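Local coordinates for reticulocyte binding protein (Streptococcus agalactiae COH1, PDB 3FAX) that probably hydrolyses alpha-1,6 branch links in pullulan and related alpha-glucans, as a pullulanase-like enzyme of the alpha-amylase superfamily with a carbohydrate-binding module 48, at residues A[516-521]-A[555-560]; A[202-207]-A[236-241]. One frame throughout, in Å; residues are numbered along the deposited sequence.

In the fold
The two contacts lie on opposite sides of the centre of the chain, 43 Å between their centres and about 28 Å between nearest atoms, and they do not touch. Contact 1 sits at the sugar site of the alpha-amylase-type barrel: residues 516-521 leave the sixth barrel strand there, D518 and R521 grip an alpha-glucose, and the side chain of D518 also comes within about 4 Å of a bound beta-glucose. Contact 2 belongs to the antiparallel sheet of the carbohydrate-binding module 48, earlier in the chain. It joins residues 202-207 to 236-241, and its own bound group is a calcium ion, not a sugar.

Contact 1: residues A[516-521]-A[555-560]; sequences FSDDIR and PGNFEA. With GLC (alpha-D-glucopyranose), chain B.
N557 and D518 meet amide to carboxylate: ND2 gives OD1 a hydrogen bond of 2.8 Å, the acceptor in the amide plane, the donor above the carboxylate plane. G556 N reaches D519 OD2 at 3.1 Å, fairly straight (166°) and also from above the carboxylate. D519 meets it with CG anti to the backbone N (chi1 -158°), the carboxylate carried out to the loop.

One water ties these groups together. It accepts from S517 OG (2.8 Å) and D519 N, and donates to N557 OD1 (2.7 Å) and D518 OD1. Asparagine suits because one amide gives ND2 to D518 and takes the water's hydrogen at OD1. S517, N-cap of helix 518-525 after the sixth strand of the (beta/alpha)8 barrel, has a hydroxyl that can donate to the same water.

Apolar contact is slighter: P555 CB lies 3.8 Å from D519 CB, and the CG of P555 rests over one face of the F558 ring, toward its rim.

D518 OD2 accepts from glucose O2 at 2.7 Å. R521 NH1 gives an almost straight bond (175°) to O3, and NH2 a longer, more bent one to O2. Q504 shares D518 OD1, and Y569 bonds R521 NH1.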
loop_
_atom_site.group_PDB
_atom_site.type_symbol
_atom_site.label_atom_id
_atom_site.label_comp_id
_atom_site.label_asym_id
_atom_site.label_seq_id
_atom_site.Cartn_x
_atom_site.Cartn_y
_atom_site.Cartn_z
ATOM N N PHE A 516 -1.927 9.664 -2.610
ATOM C CA PHE A 516 -2.957 10.092 -1.676
ATOM C C PHE A 516 -2.771 11.551 -1.294
ATOM O O PHE A 516 -1.656 11.999 -1.014
ATOM C CB PHE A 516 -2.947 9.224 -0.418
ATOM C CG PHE A 516 -3.494 7.837 -0.631
ATOM C CD1 PHE A 516 -4.869 7.618 -0.651
ATOM C CD2 PHE A 516 -2.641 6.758 -0.793
ATOM C CE1 PHE A 516 -5.389 6.340 -0.835
ATOM C CE2 PHE A 516 -3.141 5.480 -0.978
ATOM C CZ PHE A 516 -4.524 5.266 -1.007
ATOM N N SER A 517 -3.887 12.275 -1.302
ATOM C CA SER A 517 -3.935 13.680 -0.944
ATOM C C SER A 517 -4.368 13.821 0.507
ATOM O O SER A 517 -5.554 13.798 0.811
ATOM C CB SER A 517 -4.914 14.424 -1.862
ATOM O OG SER A 517 -4.834 15.817 -1.682
ATOM N N ASP A 518 -3.395 13.957 1.406
ATOM C CA ASP A 518 -3.694 14.229 2.812
ATOM C C ASP A 518 -4.220 15.656 3.021
ATOM O O ASP A 518 -4.858 15.941 4.034
ATOM C CB ASP A 518 -2.482 13.936 3.725
ATOM C CG ASP A 518 -1.193 14.627 3.275
ATOM O OD1 ASP A 518 -0.991 14.841 2.058
ATOM O OD2 ASP A 518 -0.362 14.930 4.151
ATOM N N ASP A 519 -3.973 16.546 2.058
ATOM C CA ASP A 519 -4.448 17.933 2.160
ATOM C C ASP A 519 -5.971 17.999 2.091
ATOM O O ASP A 519 -6.606 18.666 2.918
ATOM C CB ASP A 519 -3.845 18.820 1.061
ATOM C CG ASP A 519 -3.864 20.290 1.430
ATOM O OD1 ASP A 519 -3.265 20.626 2.477
ATOM O OD2 ASP A 519 -4.464 21.108 0.688
ATOM N N ILE A 520 -6.555 17.317 1.105
ATOM C CA ILE A 520 -8.016 17.285 0.972
ATOM C C ILE A 520 -8.622 16.531 2.163
ATOM O O ILE A 520 -9.618 16.971 2.731
ATOM C CB ILE A 520 -8.476 16.702 -0.397
ATOM C CG1 ILE A 520 -9.964 16.984 -0.637
ATOM C CG2 ILE A 520 -8.210 15.222 -0.484
ATOM C CD1 ILE A 520 -10.407 16.730 -2.065
ATOM N N ARG A 521 -7.992 15.423 2.553
ATOM C CA ARG A 521 -8.375 14.678 3.749
ATOM C C ARG A 521 -8.406 15.600 4.975
ATOM O O ARG A 521 -9.460 15.786 5.590
ATOM C CB ARG A 521 -7.393 13.511 3.974
ATOM C CG ARG A 521 -7.664 12.639 5.196
ATOM C CD ARG A 521 -6.402 11.917 5.663
ATOM N NE ARG A 521 -5.411 12.817 6.266
ATOM C CZ ARG A 521 -4.132 12.506 6.496
ATOM N NH1 ARG A 521 -3.654 11.307 6.187
ATOM N NH2 ARG A 521 -3.316 13.394 7.053
ATOM N N PRO A 555 -3.763 20.223 -4.599
ATOM C CA PRO A 555 -3.550 20.386 -3.155
ATOM C C PRO A 555 -2.463 21.392 -2.801
ATOM O O PRO A 555 -1.556 21.622 -3.587
ATOM C CB PRO A 555 -3.141 18.976 -2.695
ATOM C CG PRO A 555 -2.638 18.311 -3.896
ATOM C CD PRO A 555 -3.424 18.860 -5.044
ATOM N N GLY A 556 -2.559 21.968 -1.612
ATOM C CA GLY A 556 -1.628 23.005 -1.176
ATOM C C GLY A 556 -0.276 22.528 -0.663
ATOM O O GLY A 556 0.631 23.346 -0.476
ATOM N N ASN A 557 -0.133 21.221 -0.432
ATOM C CA ASN A 557 1.073 20.679 0.211
ATOM C C ASN A 557 2.052 19.989 -0.752
ATOM O O ASN A 557 3.113 19.545 -0.330
ATOM C CB ASN A 557 0.700 19.742 1.381
ATOM C CG ASN A 557 -0.071 18.497 0.935
ATOM O OD1 ASN A 557 -0.612 18.434 -0.168
ATOM N ND2 ASN A 557 -0.119 17.500 1.807
ATOM N N PHE A 558 1.683 19.893 -2.029
ATOM C CA PHE A 558 2.594 19.440 -3.088
ATOM C C PHE A 558 2.050 19.855 -4.453
ATOM O O PHE A 558 0.873 20.209 -4.567
ATOM C CB PHE A 558 2.839 17.917 -3.029
ATOM C CG PHE A 558 1.693 17.075 -3.532
ATOM C CD1 PHE A 558 1.612 16.716 -4.874
ATOM C CD2 PHE A 558 0.718 16.608 -2.660
ATOM C CE1 PHE A 558 0.562 15.934 -5.338
ATOM C CE2 PHE A 558 -0.330 15.810 -3.117
ATOM C CZ PHE A 558 -0.409 15.478 -4.456
ATOM N N GLU A 559 2.897 19.810 -5.478
ATOM C CA GLU A 559 2.507 20.263 -6.813
ATOM C C GLU A 559 1.968 19.105 -7.654
ATOM O O GLU A 559 2.704 18.178 -8.000
ATOM C CB GLU A 559 3.677 20.947 -7.539
ATOM C CG GLU A 559 3.209 21.922 -8.633
ATOM C CD GLU A 559 4.298 22.300 -9.627
ATOM O OE1 GLU A 559 5.402 22.690 -9.189
ATOM O OE2 GLU A 559 4.037 22.223 -10.848
ATOM N N ALA A 560 0.679 19.167 -7.968
ATOM C CA ALA A 560 0.043 18.202 -8.864
ATOM C C ALA A 560 -0.195 18.884 -10.203
ATOM O O ALA A 560 -1.149 19.654 -10.344
ATOM C CB ALA A 560 -1.273 17.711 -8.275
HETATM C C1 GLC B . 2.054 13.034 6.955
HETATM C C2 GLC B . 0.705 12.525 6.457
HETATM C C3 GLC B . 0.204 11.391 7.330
HETATM C C4 GLC B . 1.274 10.322 7.443
HETATM C C5 GLC B . 2.562 10.938 7.970
HETATM C C6 GLC B . 3.641 9.866 8.108
HETATM O O2 GLC B . -0.258 13.551 6.482
HETATM O O3 GLC B . -0.964 10.834 6.778
HETATM O O4 GLC B . 0.814 9.346 8.344
HETATM O O5 GLC B . 2.973 11.962 7.084
HETATM O O6 GLC B . 4.917 10.455 8.144
HETATM O O HOH W 1 -2.351 16.371 -0.471
#

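Contact 2: residues A[202-207]-A[236-241]; sequences YYLYEI and IKTAKA. With CA (calcium ion), chain C.
The methyl of A241 sits over one face of the Y203 ring, CB 3.5 Å from the ring centroid and 19° off its normal, a CH-pi contact displaced toward the hydroxyl end. The ring stands there because CG lies between the backbone N and the carbonyl carbon (chi1 65°), and the small methyl of alanine seats close against it. F243 also stacks with this ring, and D218 bonds its hydroxyl.

Beneath it, Y203 and A241 form an antiparallel hydrogen-bonded pair, Y203 N to A241 O and A241 N to Y203 O, each 2.9 Å, which pairs short strand 241-242 with strand 202-208.

L204 points its two methyls different ways: CD1 meets I236 CG1 at 3.8 Å, while CD2 lies 3.4 Å from A239 O, alongside T238. T238 OG1 itself bonds A239 O (2.8 Å), turning its polar end back to its own loop.

The Y202 ring presents its edge to A241 O and carries OH on to calcium, 2.7 Å away, together with two waters and the carbonyl oxygens of K165 and K363. A241 O takes the N-H of Y203 and a weaker CA-H contact from Y202, and the calcium would probably draw electron density from the phenol.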
loop_
_atom_site.group_PDB
_atom_site.type_symbol
_atom_site.label_atom_id
_atom_site.label_comp_id
_atom_site.label_asym_id
_atom_site.label_seq_id
_atom_site.Cartn_x
_atom_site.Cartn_y
_atom_site.Cartn_z
ATOM N N TYR A 202 7.851 -28.909 -0.157
ATOM C CA TYR A 202 8.307 -27.636 0.383
ATOM C C TYR A 202 9.813 -27.605 0.490
ATOM O O TYR A 202 10.452 -28.651 0.511
ATOM C CB TYR A 202 7.668 -27.374 1.744
ATOM C CG TYR A 202 6.159 -27.487 1.717
ATOM C CD1 TYR A 202 5.514 -28.563 2.313
ATOM C CD2 TYR A 202 5.380 -26.533 1.075
ATOM C CE1 TYR A 202 4.133 -28.678 2.288
ATOM C CE2 TYR A 202 3.994 -26.647 1.041
ATOM C CZ TYR A 202 3.379 -27.718 1.658
ATOM O OH TYR A 202 2.010 -27.841 1.645
ATOM N N TYR A 203 10.383 -26.404 0.549
ATOM C CA TYR A 203 11.827 -26.282 0.657
ATOM C C TYR A 203 12.320 -25.067 1.427
ATOM O O TYR A 203 11.627 -24.061 1.556
ATOM C CB TYR A 203 12.462 -26.321 -0.737
ATOM C CG TYR A 203 12.108 -25.158 -1.651
ATOM C CD1 TYR A 203 13.007 -24.117 -1.855
ATOM C CD2 TYR A 203 10.893 -25.125 -2.345
ATOM C CE1 TYR A 203 12.706 -23.060 -2.697
ATOM C CE2 TYR A 203 10.581 -24.070 -3.192
ATOM C CZ TYR A 203 11.500 -23.039 -3.365
ATOM O OH TYR A 203 11.212 -21.978 -4.187
ATOM N N LEU A 204 13.533 -25.201 1.947
ATOM C CA LEU A 204 14.277 -24.106 2.558
ATOM C C LEU A 204 15.706 -24.201 2.039
ATOM O O LEU A 204 16.088 -25.220 1.458
ATOM C CB LEU A 204 14.274 -24.221 4.084
ATOM C CG LEU A 204 12.997 -23.864 4.854
ATOM C CD1 LEU A 204 13.212 -24.030 6.362
ATOM C CD2 LEU A 204 12.546 -22.440 4.518
ATOM N N TYR A 205 16.488 -23.145 2.241
ATOM C CA TYR A 205 17.884 -23.137 1.827
ATOM C C TYR A 205 18.764 -22.951 3.052
ATOM O O TYR A 205 18.656 -21.940 3.742
ATOM C CB TYR A 205 18.153 -21.999 0.831
ATOM C CG TYR A 205 17.706 -22.259 -0.594
ATOM C CD1 TYR A 205 18.309 -23.248 -1.364
ATOM C CD2 TYR A 205 16.702 -21.490 -1.183
ATOM C CE1 TYR A 205 17.912 -23.486 -2.679
ATOM C CE2 TYR A 205 16.294 -21.718 -2.502
ATOM C CZ TYR A 205 16.905 -22.720 -3.242
ATOM O OH TYR A 205 16.511 -22.951 -4.536
ATOM N N GLU A 206 19.625 -23.930 3.322
ATOM C CA GLU A 206 20.670 -23.770 4.333
ATOM C C GLU A 206 21.869 -23.134 3.650
ATOM O O GLU A 206 22.300 -23.607 2.594
ATOM C CB GLU A 206 21.064 -25.107 4.972
ATOM C CG GLU A 206 21.847 -24.948 6.282
ATOM C CD GLU A 206 22.106 -26.271 6.987
ATOM O OE1 GLU A 206 22.999 -27.025 6.536
ATOM O OE2 GLU A 206 21.429 -26.551 8.002
ATOM N N ILE A 207 22.378 -22.051 4.242
ATOM C CA ILE A 207 23.473 -21.263 3.669
ATOM C C ILE A 207 24.625 -21.181 4.668
ATOM O O ILE A 207 24.442 -20.726 5.798
ATOM C CB ILE A 207 23.007 -19.827 3.289
ATOM C CG1 ILE A 207 21.964 -19.890 2.167
ATOM C CG2 ILE A 207 24.193 -18.957 2.841
ATOM C CD1 ILE A 207 21.487 -18.537 1.686
ATOM N N ILE A 236 14.435 -22.963 12.201
ATOM C CA ILE A 236 13.558 -22.504 11.118
ATOM C C ILE A 236 12.807 -21.262 11.590
ATOM O O ILE A 236 11.972 -21.341 12.490
ATOM C CB ILE A 236 12.538 -23.585 10.681
ATOM C CG1 ILE A 236 13.243 -24.788 10.048
ATOM C CG2 ILE A 236 11.533 -23.015 9.687
ATOM C CD1 ILE A 236 13.663 -25.831 11.042
ATOM N N LYS A 237 13.121 -20.123 10.976
ATOM C CA LYS A 237 12.573 -18.822 11.361
ATOM C C LYS A 237 11.523 -18.293 10.381
ATOM O O LYS A 237 11.021 -17.185 10.556
ATOM C CB LYS A 237 13.708 -17.797 11.455
ATOM C CG LYS A 237 14.769 -18.104 12.501
ATOM C CD LYS A 237 15.819 -17.001 12.567
ATOM C CE LYS A 237 16.801 -17.077 11.409
ATOM N NZ LYS A 237 17.943 -16.134 11.611
ATOM N N THR A 238 11.191 -19.078 9.359
ATOM C CA THR A 238 10.361 -18.606 8.263
ATOM C C THR A 238 9.403 -19.680 7.738
ATOM O O THR A 238 9.501 -20.860 8.084
ATOM C CB THR A 238 11.232 -18.196 7.071
ATOM O OG1 THR A 238 11.692 -19.380 6.405
ATOM C CG2 THR A 238 12.434 -17.352 7.521
ATOM N N ALA A 239 8.489 -19.263 6.869
ATOM C CA ALA A 239 7.653 -20.207 6.141
ATOM C C ALA A 239 8.556 -21.017 5.231
ATOM O O ALA A 239 9.674 -20.603 4.915
ATOM C CB ALA A 239 6.583 -19.478 5.331
ATOM N N LYS A 240 8.090 -22.189 4.836
ATOM C CA LYS A 240 8.818 -22.995 3.866
ATOM C C LYS A 240 8.247 -22.679 2.499
ATOM O O LYS A 240 7.036 -22.547 2.359
ATOM C CB LYS A 240 8.694 -24.478 4.194
ATOM C CG LYS A 240 9.005 -24.782 5.648
ATOM C CD LYS A 240 9.212 -26.269 5.901
ATOM C CE LYS A 240 9.422 -26.544 7.387
ATOM N NZ LYS A 240 8.210 -26.200 8.195
ATOM N N ALA A 241 9.120 -22.518 1.505
ATOM C CA ALA A 241 8.683 -22.263 0.126
ATOM C C ALA A 241 8.054 -23.534 -0.441
ATOM O O ALA A 241 8.138 -24.589 0.191
ATOM C CB ALA A 241 9.855 -21.819 -0.729
HETATM CA CA CA C . 0.227 -29.901 1.295
HETATM O O HOH W 2 -1.004 -31.158 2.786
HETATM O O HOH W 3 1.200 -29.478 3.457
#